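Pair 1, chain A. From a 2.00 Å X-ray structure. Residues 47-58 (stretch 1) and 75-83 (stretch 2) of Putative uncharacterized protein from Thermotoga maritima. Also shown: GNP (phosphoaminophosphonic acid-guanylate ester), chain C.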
# COMPACT_ATOMS: atom_id res chain seq x y z
N LYS A 47 -9.12 2.86 19.34
CA LYS A 47 -8.39 4.06 18.93
C LYS A 47 -9.18 4.83 17.90
O LYS A 47 -10.06 4.27 17.25
CB LYS A 47 -7.02 3.70 18.34
CG LYS A 47 -6.28 2.61 19.11
CD LYS A 47 -5.68 3.11 20.41
CE LYS A 47 -5.09 1.94 21.19
NZ LYS A 47 -4.35 2.39 22.41
N GLU A 48 -8.86 6.11 17.74
CA GLU A 48 -9.39 6.91 16.65
C GLU A 48 -8.61 6.54 15.39
O GLU A 48 -7.40 6.78 15.31
CB GLU A 48 -9.28 8.41 16.96
CG GLU A 48 -9.80 9.34 15.87
CD GLU A 48 -11.29 9.20 15.62
OE1 GLU A 48 -12.01 8.80 16.55
OE2 GLU A 48 -11.74 9.50 14.49
N THR A 49 -9.29 5.95 14.42
CA THR A 49 -8.63 5.44 13.22
C THR A 49 -8.97 6.29 12.00
O THR A 49 -10.13 6.61 11.76
CB THR A 49 -9.00 3.97 12.95
OG1 THR A 49 -8.60 3.16 14.07
CG2 THR A 49 -8.34 3.44 11.67
N ILE A 50 -7.93 6.68 11.26
CA ILE A 50 -8.07 7.37 9.98
C ILE A 50 -7.58 6.43 8.87
O ILE A 50 -6.45 5.94 8.93
CB ILE A 50 -7.24 8.66 9.97
CG1 ILE A 50 -7.57 9.53 11.20
CG2 ILE A 50 -7.43 9.45 8.65
CD1 ILE A 50 -6.72 10.77 11.31
N ILE A 51 -8.42 6.16 7.89
CA ILE A 51 -7.99 5.38 6.71
C ILE A 51 -7.42 6.35 5.69
O ILE A 51 -8.12 7.25 5.23
CB ILE A 51 -9.15 4.57 6.09
CG1 ILE A 51 -9.64 3.52 7.08
CG2 ILE A 51 -8.71 3.94 4.71
CD1 ILE A 51 -10.99 2.89 6.75
N LEU A 52 -6.14 6.20 5.39
CA LEU A 52 -5.48 7.06 4.44
C LEU A 52 -5.25 6.27 3.15
O LEU A 52 -4.60 5.22 3.15
CB LEU A 52 -4.16 7.56 5.05
CG LEU A 52 -3.28 8.60 4.35
CD1 LEU A 52 -2.28 9.16 5.36
CD2 LEU A 52 -2.52 7.99 3.22
N LEU A 53 -5.83 6.76 2.05
CA LEU A 53 -5.68 6.08 0.77
C LEU A 53 -4.53 6.74 0.04
O LEU A 53 -4.70 7.80 -0.54
CB LEU A 53 -6.97 6.15 -0.05
CG LEU A 53 -8.17 5.48 0.60
CD1 LEU A 53 -9.36 5.54 -0.34
CD2 LEU A 53 -7.88 4.01 1.06
N ASN A 54 -3.35 6.12 0.11
CA ASN A 54 -2.14 6.77 -0.36
C ASN A 54 -1.87 6.50 -1.85
O ASN A 54 -2.50 5.63 -2.43
CB ASN A 54 -0.96 6.29 0.49
CG ASN A 54 0.19 7.22 0.46
OD1 ASN A 54 0.02 8.40 0.23
ND2 ASN A 54 1.39 6.70 0.69
N LYS A 55 -0.92 7.23 -2.43
CA LYS A 55 -0.45 7.03 -3.83
C LYS A 55 -1.56 7.27 -4.88
O LYS A 55 -1.56 6.62 -5.94
CB LYS A 55 0.19 5.63 -4.03
CG LYS A 55 1.35 5.27 -3.07
CD LYS A 55 2.06 3.98 -3.45
CE LYS A 55 3.12 3.64 -2.40
NZ LYS A 55 3.91 2.43 -2.78
N VAL A 56 -2.47 8.22 -4.61
CA VAL A 56 -3.58 8.50 -5.56
C VAL A 56 -3.07 8.97 -6.93
O VAL A 56 -3.77 8.89 -7.97
CB VAL A 56 -4.66 9.49 -4.99
CG1 VAL A 56 -5.37 8.89 -3.77
CG2 VAL A 56 -4.06 10.88 -4.68
N ASP A 57 -1.82 9.42 -6.93
CA ASP A 57 -1.20 9.91 -8.16
C ASP A 57 -0.97 8.82 -9.22
O ASP A 57 -0.94 9.12 -10.42
CB ASP A 57 0.09 10.67 -7.84
CG ASP A 57 1.12 9.78 -7.19
OD1 ASP A 57 0.78 9.12 -6.21
OD2 ASP A 57 2.27 9.75 -7.67
N ILE A 58 -0.84 7.56 -8.77
CA ILE A 58 -0.64 6.42 -9.67
C ILE A 58 -1.85 5.47 -9.68
O ILE A 58 -1.79 4.37 -10.27
CB ILE A 58 0.69 5.67 -9.37
CG1 ILE A 58 0.76 5.16 -7.92
CG2 ILE A 58 1.91 6.57 -9.71
CD1 ILE A 58 2.01 4.40 -7.59
N GLY A 75 -19.36 4.77 7.37
CA GLY A 75 -19.19 5.65 8.53
C GLY A 75 -17.72 5.78 8.92
O GLY A 75 -17.39 5.98 10.09
N LYS A 76 -16.83 5.66 7.93
CA LYS A 76 -15.41 5.63 8.25
C LYS A 76 -14.69 6.94 7.98
O LYS A 76 -15.08 7.69 7.09
CB LYS A 76 -14.73 4.41 7.62
CG LYS A 76 -15.00 3.20 8.49
CD LYS A 76 -14.67 1.87 7.87
CE LYS A 76 -14.91 0.80 8.92
NZ LYS A 76 -14.39 -0.51 8.45
N ARG A 77 -13.70 7.24 8.81
CA ARG A 77 -12.87 8.42 8.60
C ARG A 77 -11.82 8.07 7.53
O ARG A 77 -10.98 7.20 7.74
CB ARG A 77 -12.24 8.86 9.92
CG ARG A 77 -11.40 10.13 9.87
CD ARG A 77 -11.24 10.74 11.26
NE ARG A 77 -10.25 11.83 11.29
CZ ARG A 77 -9.78 12.38 12.41
NH1 ARG A 77 -10.19 11.93 13.59
NH2 ARG A 77 -8.87 13.36 12.36
N VAL A 78 -11.91 8.73 6.38
CA VAL A 78 -11.09 8.39 5.23
C VAL A 78 -10.61 9.65 4.54
O VAL A 78 -11.39 10.58 4.32
CB VAL A 78 -11.84 7.46 4.22
CG1 VAL A 78 -13.14 8.10 3.68
CG2 VAL A 78 -10.93 7.01 3.07
N ILE A 79 -9.31 9.66 4.21
CA ILE A 79 -8.71 10.72 3.42
C ILE A 79 -7.93 10.10 2.28
O ILE A 79 -7.66 8.90 2.30
CB ILE A 79 -7.78 11.62 4.26
CG1 ILE A 79 -6.54 10.85 4.71
CG2 ILE A 79 -8.56 12.26 5.43
CD1 ILE A 79 -5.42 11.71 5.24
N THR A 80 -7.55 10.90 1.29
CA THR A 80 -6.71 10.41 0.21
C THR A 80 -5.54 11.37 0.11
O THR A 80 -5.70 12.55 0.42
CB THR A 80 -7.44 10.43 -1.14
OG1 THR A 80 -7.87 11.77 -1.39
CG2 THR A 80 -8.67 9.49 -1.11
N THR A 81 -4.37 10.88 -0.29
CA THR A 81 -3.20 11.74 -0.41
C THR A 81 -2.17 11.09 -1.31
O THR A 81 -2.40 10.00 -1.83
CB THR A 81 -2.57 12.07 0.96
OG1 THR A 81 -1.62 13.14 0.79
CG2 THR A 81 -1.87 10.85 1.55
N HIS A 82 -1.05 11.78 -1.51
CA HIS A 82 0.07 11.25 -2.27
C HIS A 82 1.34 12.00 -1.88
O HIS A 82 1.27 13.06 -1.26
CB HIS A 82 -0.20 11.27 -3.78
CG HIS A 82 -0.16 12.64 -4.41
ND1 HIS A 82 -1.27 13.44 -4.52
CD2 HIS A 82 0.86 13.32 -4.98
CE1 HIS A 82 -0.93 14.57 -5.12
NE2 HIS A 82 0.35 14.52 -5.41
N LYS A 83 2.48 11.41 -2.22
CA LYS A 83 3.84 11.88 -1.95
C LYS A 83 4.01 13.39 -2.19
O LYS A 83 4.67 14.09 -1.41
CB LYS A 83 4.74 11.17 -2.96
CG LYS A 83 6.06 10.69 -2.51
CD LYS A 83 6.76 10.04 -3.71
CE LYS A 83 7.94 9.19 -3.29
NZ LYS A 83 8.64 8.56 -4.48
PG GNP C . 7.99 -0.35 4.32
O1G GNP C . 7.16 -0.45 5.57
O2G GNP C . 7.84 -1.58 3.43
O3G GNP C . 9.42 -0.02 4.71
N3B GNP C . 7.69 0.85 3.32
PB GNP C . 6.88 2.17 3.60
O1B GNP C . 5.45 1.85 3.90
O2B GNP C . 7.61 2.96 4.64
O3A GNP C . 6.92 2.94 2.26
PA GNP C . 7.94 4.01 1.75
O1A GNP C . 7.57 5.35 2.23
O2A GNP C . 9.34 3.59 1.94
O5' GNP C . 7.64 4.04 0.22
C5' GNP C . 7.71 2.87 -0.61
C4' GNP C . 7.86 3.33 -2.06
O4' GNP C . 6.67 4.04 -2.51
C3' GNP C . 9.00 4.28 -2.36
O3' GNP C . 9.51 3.97 -3.65
C2' GNP C . 8.31 5.64 -2.37
O2' GNP C . 9.05 6.56 -3.14
C1' GNP C . 6.99 5.31 -3.04
N9 GNP C . 5.87 6.18 -2.66
C8 GNP C . 5.52 6.54 -1.38
N7 GNP C . 4.45 7.30 -1.34
C5 GNP C . 4.10 7.45 -2.70
C6 GNP C . 3.03 8.16 -3.31
O6 GNP C . 2.14 8.85 -2.77
N1 GNP C . 3.04 8.03 -4.72
C2 GNP C . 3.97 7.30 -5.44
N2 GNP C . 3.83 7.28 -6.78
N3 GNP C . 4.96 6.63 -4.88
C4 GNP C . 4.96 6.75 -3.52
O HOH W 1 -11.86 5.09 10.10

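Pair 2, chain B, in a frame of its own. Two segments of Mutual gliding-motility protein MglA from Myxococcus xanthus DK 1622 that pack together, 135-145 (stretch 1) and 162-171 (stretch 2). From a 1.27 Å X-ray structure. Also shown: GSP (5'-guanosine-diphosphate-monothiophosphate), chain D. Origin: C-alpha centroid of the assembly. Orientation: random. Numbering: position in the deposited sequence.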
# COMPACT_ATOMS: atom_id res chain seq x y z
N PRO B 135 2.74 -6.35 8.73
CA PRO B 135 3.51 -6.34 7.48
C PRO B 135 3.50 -4.96 6.84
O PRO B 135 2.44 -4.36 6.62
CB PRO B 135 2.76 -7.36 6.62
CG PRO B 135 2.27 -8.35 7.65
CD PRO B 135 1.82 -7.50 8.79
N TYR B 136 4.70 -4.44 6.55
CA TYR B 136 4.85 -3.03 6.21
C TYR B 136 6.12 -2.84 5.40
O TYR B 136 7.20 -3.28 5.80
CB TYR B 136 4.89 -2.20 7.50
CG TYR B 136 5.33 -0.76 7.33
CD1 TYR B 136 4.84 0.00 6.30
CD2 TYR B 136 6.23 -0.18 8.21
CE1 TYR B 136 5.24 1.31 6.12
CE2 TYR B 136 6.64 1.14 8.04
CZ TYR B 136 6.14 1.87 6.99
OH TYR B 136 6.51 3.18 6.76
N VAL B 137 5.99 -2.19 4.25
CA VAL B 137 7.09 -1.88 3.35
C VAL B 137 6.98 -0.42 2.98
O VAL B 137 5.87 0.11 2.83
CB VAL B 137 7.04 -2.76 2.09
CG1 VAL B 137 8.09 -2.36 1.06
CG2 VAL B 137 7.16 -4.25 2.48
N ILE B 138 8.11 0.24 2.83
CA ILE B 138 8.15 1.65 2.42
C ILE B 138 8.75 1.77 1.03
O ILE B 138 9.75 1.10 0.69
CB ILE B 138 8.87 2.54 3.45
CG1 ILE B 138 8.66 4.03 3.08
CG2 ILE B 138 10.34 2.21 3.57
CD1 ILE B 138 8.88 4.98 4.28
N GLN B 139 8.16 2.64 0.22
CA GLN B 139 8.61 2.92 -1.13
C GLN B 139 9.01 4.38 -1.25
O GLN B 139 8.23 5.27 -0.90
CB GLN B 139 7.48 2.61 -2.11
CG GLN B 139 7.88 2.79 -3.57
CD GLN B 139 6.73 2.61 -4.51
OE1 GLN B 139 6.06 3.58 -4.88
NE2 GLN B 139 6.47 1.36 -4.91
N TYR B 140 10.21 4.63 -1.75
CA TYR B 140 10.68 5.98 -2.02
C TYR B 140 10.43 6.24 -3.50
O TYR B 140 11.25 5.89 -4.35
CB TYR B 140 12.15 6.15 -1.66
CG TYR B 140 12.52 5.70 -0.26
CD1 TYR B 140 11.69 5.96 0.84
CD2 TYR B 140 13.70 5.00 -0.03
CE1 TYR B 140 12.05 5.54 2.12
CE2 TYR B 140 14.05 4.59 1.24
CZ TYR B 140 13.22 4.86 2.30
OH TYR B 140 13.55 4.45 3.59
N ASN B 141 9.28 6.83 -3.80
CA ASN B 141 8.84 7.01 -5.18
C ASN B 141 9.34 8.33 -5.73
O ASN B 141 9.84 9.21 -5.02
CB ASN B 141 7.31 6.91 -5.25
CG ASN B 141 6.79 6.78 -6.65
OD1 ASN B 141 7.40 6.12 -7.49
ND2 ASN B 141 5.66 7.42 -6.92
N LYS B 142 9.23 8.47 -7.04
CA LYS B 142 9.66 9.68 -7.77
C LYS B 142 11.18 9.87 -7.74
O LYS B 142 11.68 10.99 -7.71
CB LYS B 142 8.92 10.95 -7.35
CG LYS B 142 7.41 10.75 -7.18
CD LYS B 142 6.63 12.04 -7.38
CE LYS B 142 5.15 11.81 -7.17
NZ LYS B 142 4.41 13.12 -7.13
N ARG B 143 11.92 8.76 -7.86
CA ARG B 143 13.37 8.84 -7.88
C ARG B 143 13.90 9.52 -9.13
O ARG B 143 15.07 9.90 -9.16
CB ARG B 143 14.01 7.44 -7.79
CG ARG B 143 13.65 6.65 -6.54
CD ARG B 143 13.89 7.40 -5.25
NE ARG B 143 15.23 7.96 -5.22
CZ ARG B 143 15.62 8.95 -4.43
NH1 ARG B 143 14.78 9.47 -3.56
NH2 ARG B 143 16.86 9.40 -4.49
N ASP B 144 13.06 9.69 -10.16
CA ASP B 144 13.46 10.30 -11.41
C ASP B 144 13.57 11.81 -11.34
O ASP B 144 14.13 12.42 -12.26
CB ASP B 144 12.44 9.93 -12.50
CG ASP B 144 11.04 10.41 -12.17
OD1 ASP B 144 10.45 11.15 -12.98
OD2 ASP B 144 10.52 10.05 -11.09
N LEU B 145 13.06 12.44 -10.30
CA LEU B 145 12.94 13.89 -10.30
C LEU B 145 14.22 14.55 -9.77
O LEU B 145 14.86 14.03 -8.85
CB LEU B 145 11.73 14.33 -9.49
CG LEU B 145 10.40 13.96 -10.13
CD1 LEU B 145 9.23 14.40 -9.28
CD2 LEU B 145 10.30 14.56 -11.53
N ASN B 162 14.27 0.36 9.92
CA ASN B 162 14.88 -0.43 8.85
C ASN B 162 13.99 -1.59 8.40
O ASN B 162 14.43 -2.73 8.25
CB ASN B 162 16.29 -0.87 9.22
CG ASN B 162 17.27 0.28 9.23
OD1 ASN B 162 17.64 0.81 8.18
ND2 ASN B 162 17.69 0.70 10.42
N ILE B 163 12.73 -1.27 8.15
CA ILE B 163 11.86 -2.22 7.48
C ILE B 163 12.16 -2.21 5.98
O ILE B 163 12.92 -1.35 5.50
CB ILE B 163 10.39 -1.99 7.85
CG1 ILE B 163 9.97 -0.54 7.67
CG2 ILE B 163 10.13 -2.37 9.32
CD1 ILE B 163 9.61 -0.20 6.29
N PRO B 164 11.61 -3.14 5.21
CA PRO B 164 12.01 -3.23 3.80
C PRO B 164 11.67 -1.95 3.06
O PRO B 164 10.57 -1.39 3.22
CB PRO B 164 11.20 -4.42 3.28
CG PRO B 164 10.99 -5.26 4.51
CD PRO B 164 10.76 -4.27 5.61
N GLU B 165 12.60 -1.48 2.22
CA GLU B 165 12.45 -0.23 1.50
C GLU B 165 12.84 -0.43 0.04
O GLU B 165 13.76 -1.20 -0.27
CB GLU B 165 13.30 0.89 2.11
CG GLU B 165 14.79 0.58 2.14
CD GLU B 165 15.62 1.72 2.69
OE1 GLU B 165 15.22 2.36 3.68
OE2 GLU B 165 16.68 2.01 2.10
N TYR B 166 12.13 0.25 -0.85
CA TYR B 166 12.35 0.13 -2.29
C TYR B 166 12.31 1.50 -2.95
O TYR B 166 11.37 2.26 -2.75
CB TYR B 166 11.29 -0.79 -2.94
CG TYR B 166 11.46 -2.19 -2.46
CD1 TYR B 166 12.33 -3.05 -3.10
CD2 TYR B 166 10.80 -2.64 -1.33
CE1 TYR B 166 12.53 -4.34 -2.64
CE2 TYR B 166 11.00 -3.93 -0.85
CZ TYR B 166 11.86 -4.75 -1.52
OH TYR B 166 12.06 -6.05 -1.05
N GLN B 167 13.31 1.78 -3.77
CA GLN B 167 13.28 2.92 -4.68
C GLN B 167 12.28 2.65 -5.79
O GLN B 167 12.22 1.53 -6.31
CB GLN B 167 14.64 3.11 -5.34
CG GLN B 167 15.70 3.65 -4.45
CD GLN B 167 16.87 4.15 -5.27
OE1 GLN B 167 16.74 5.08 -6.08
NE2 GLN B 167 18.01 3.51 -5.10
N ALA B 168 11.53 3.67 -6.19
CA ALA B 168 10.56 3.50 -7.26
C ALA B 168 10.44 4.70 -8.18
O ALA B 168 10.72 5.85 -7.79
CB ALA B 168 9.18 3.18 -6.71
N VAL B 169 10.01 4.40 -9.40
CA VAL B 169 9.51 5.39 -10.37
C VAL B 169 8.21 4.77 -10.87
O VAL B 169 8.20 4.00 -11.84
CB VAL B 169 10.49 5.66 -11.52
CG1 VAL B 169 9.94 6.74 -12.42
CG2 VAL B 169 11.84 6.06 -10.99
N ALA B 170 7.11 5.05 -10.18
CA ALA B 170 5.91 4.24 -10.41
C ALA B 170 5.42 4.26 -11.85
O ALA B 170 4.99 3.20 -12.34
CB ALA B 170 4.81 4.62 -9.41
N PRO B 171 5.43 5.38 -12.58
CA PRO B 171 4.87 5.37 -13.94
C PRO B 171 5.61 4.44 -14.88
O PRO B 171 5.01 3.94 -15.84
CB PRO B 171 4.97 6.83 -14.39
CG PRO B 171 4.96 7.60 -13.10
CD PRO B 171 5.75 6.75 -12.13
PG GSP D . -4.12 10.89 -4.19
O3B GSP D . -2.71 10.68 -5.05
S1G GSP D . -4.49 12.73 -4.27
O2G GSP D . -5.15 9.96 -4.86
O3G GSP D . -3.80 10.38 -2.78
PB GSP D . -1.94 9.38 -5.51
O1B GSP D . -0.94 8.99 -4.49
O2B GSP D . -2.88 8.33 -5.94
PA GSP D . -1.11 9.48 -8.29
O1A GSP D . -0.66 8.10 -8.37
O2A GSP D . -2.38 9.84 -8.93
O3A GSP D . -1.12 9.97 -6.77
O5' GSP D . 0.09 10.37 -8.85
C5' GSP D . -0.00 11.79 -8.84
C4' GSP D . 0.86 12.38 -9.95
O4' GSP D . 2.24 12.04 -9.72
C3' GSP D . 0.50 11.82 -11.31
O3' GSP D . 0.59 12.85 -12.28
C2' GSP D . 1.55 10.75 -11.60
O2' GSP D . 1.81 10.52 -12.95
C1' GSP D . 2.75 11.37 -10.86
N9 GSP D . 3.75 10.40 -10.45
C8 GSP D . 3.52 9.27 -9.73
N7 GSP D . 4.68 8.61 -9.53
C5 GSP D . 5.67 9.35 -10.13
C6 GSP D . 7.04 9.16 -10.27
O6 GSP D . 7.69 8.19 -9.80
N1 GSP D . 7.71 10.11 -10.98
C2 GSP D . 7.09 11.21 -11.51
N2 GSP D . 7.82 12.10 -12.17
N3 GSP D . 5.76 11.41 -11.40
C4 GSP D . 5.09 10.46 -10.72
O HOH W 2 17.71 7.46 -6.72

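In both pairs a longer strand runs beside a short one in the same direction, at 22° in pair 1 and 20° in pair 2, with axes 4.6 Å apart at closest approach. Fourteen central residues superpose with an RMSD of 0.5 Å, and the buried surface is nearly equal, 823 and 810 Å².

The backbone ladder is the common frame. In pair 1, Ile A51 N donates to Arg A77 O (2.8 Å) and Ile A79 N to Ile A51 O (2.9 Å); Leu A53 N then donates to Ile A79 O (2.8 Å) and Thr A81 N to Leu A53 O (3.1 Å). Pair 2 repeats each step: Ile B138 N to Pro B164 O (3.0 Å), Tyr B166 N to Ile B138 O (3.0 Å), Tyr B140 N to Tyr B166 O (2.8 Å), and Ala B168 N to Tyr B140 O (2.9 Å). Such bonds ask nothing of the side chains except that the donor keep its N-H. Proline can therefore match Arg A77, because the ladder uses only the carbonyl there.

Side chains vary around this frame. On the face of Ile A51, Val A78, Leu A53 and Thr A80, branched groups pack directly: Leu A53 CG lies 4.0 Å from Val A78 CG2. The matching positions of pair 2, Tyr B140 and Glu B165, reach each other through a hydrogen bond instead, Tyr B140 OH donating to Glu B165 OE1 at 2.7 Å; the phenol is long enough to carry its hydroxyl to the carboxylate. On the other face, Leu A52 CG meets Ile A79 CD1 at 3.9 Å. At the matched Gln B139, the chain keeps nearly the leucine's place, and its CD lies 3.3 Å from Ala B168 CB, while Tyr B166 turns its ring edge to Val B137, CD2 to CG1 at 3.6 Å.

The strand entrances differ more. Arg A77 forms a salt bridge from NH1 to Glu A48 OE2 (3.0 Å), with Ile A50 CD1 over one face of its guanidinium, so one long side chain serves both charge and apolar packing. Pair 2 seals this end with apolar groups: Ile B163, matched to Lys A76, sets CD1 over the Tyr B136 ring, 4.0 Å from its centroid.

At the end of the longer strand and in the loop that follows, the match tightens again: Asn A54, Lys A55 and Asp A57 coincide with Asn B141, Lys B142 and Asp B144. Both lysines adopt positive phi, and both aspartates grip the guanine: GNP N1 donates to Asp A57 OD1 (2.9 Å), and GSP N1 to Asp B144 OD2 (2.8 Å). Two acceptor oxygens suit a base edge whose N1 and N2 both donate. The residue just after the shorter strand is tied to this loop by Val A56 N to Thr A81 O, a weak bond at 3.3 Å, and by Arg B143 N to Ala B168 O at 3.1 Å. Asp A57 CB also lies over the His A82 ring, whereas Asp B144 OD2 lies 3.6 Å from CG1 of the smaller Val B169.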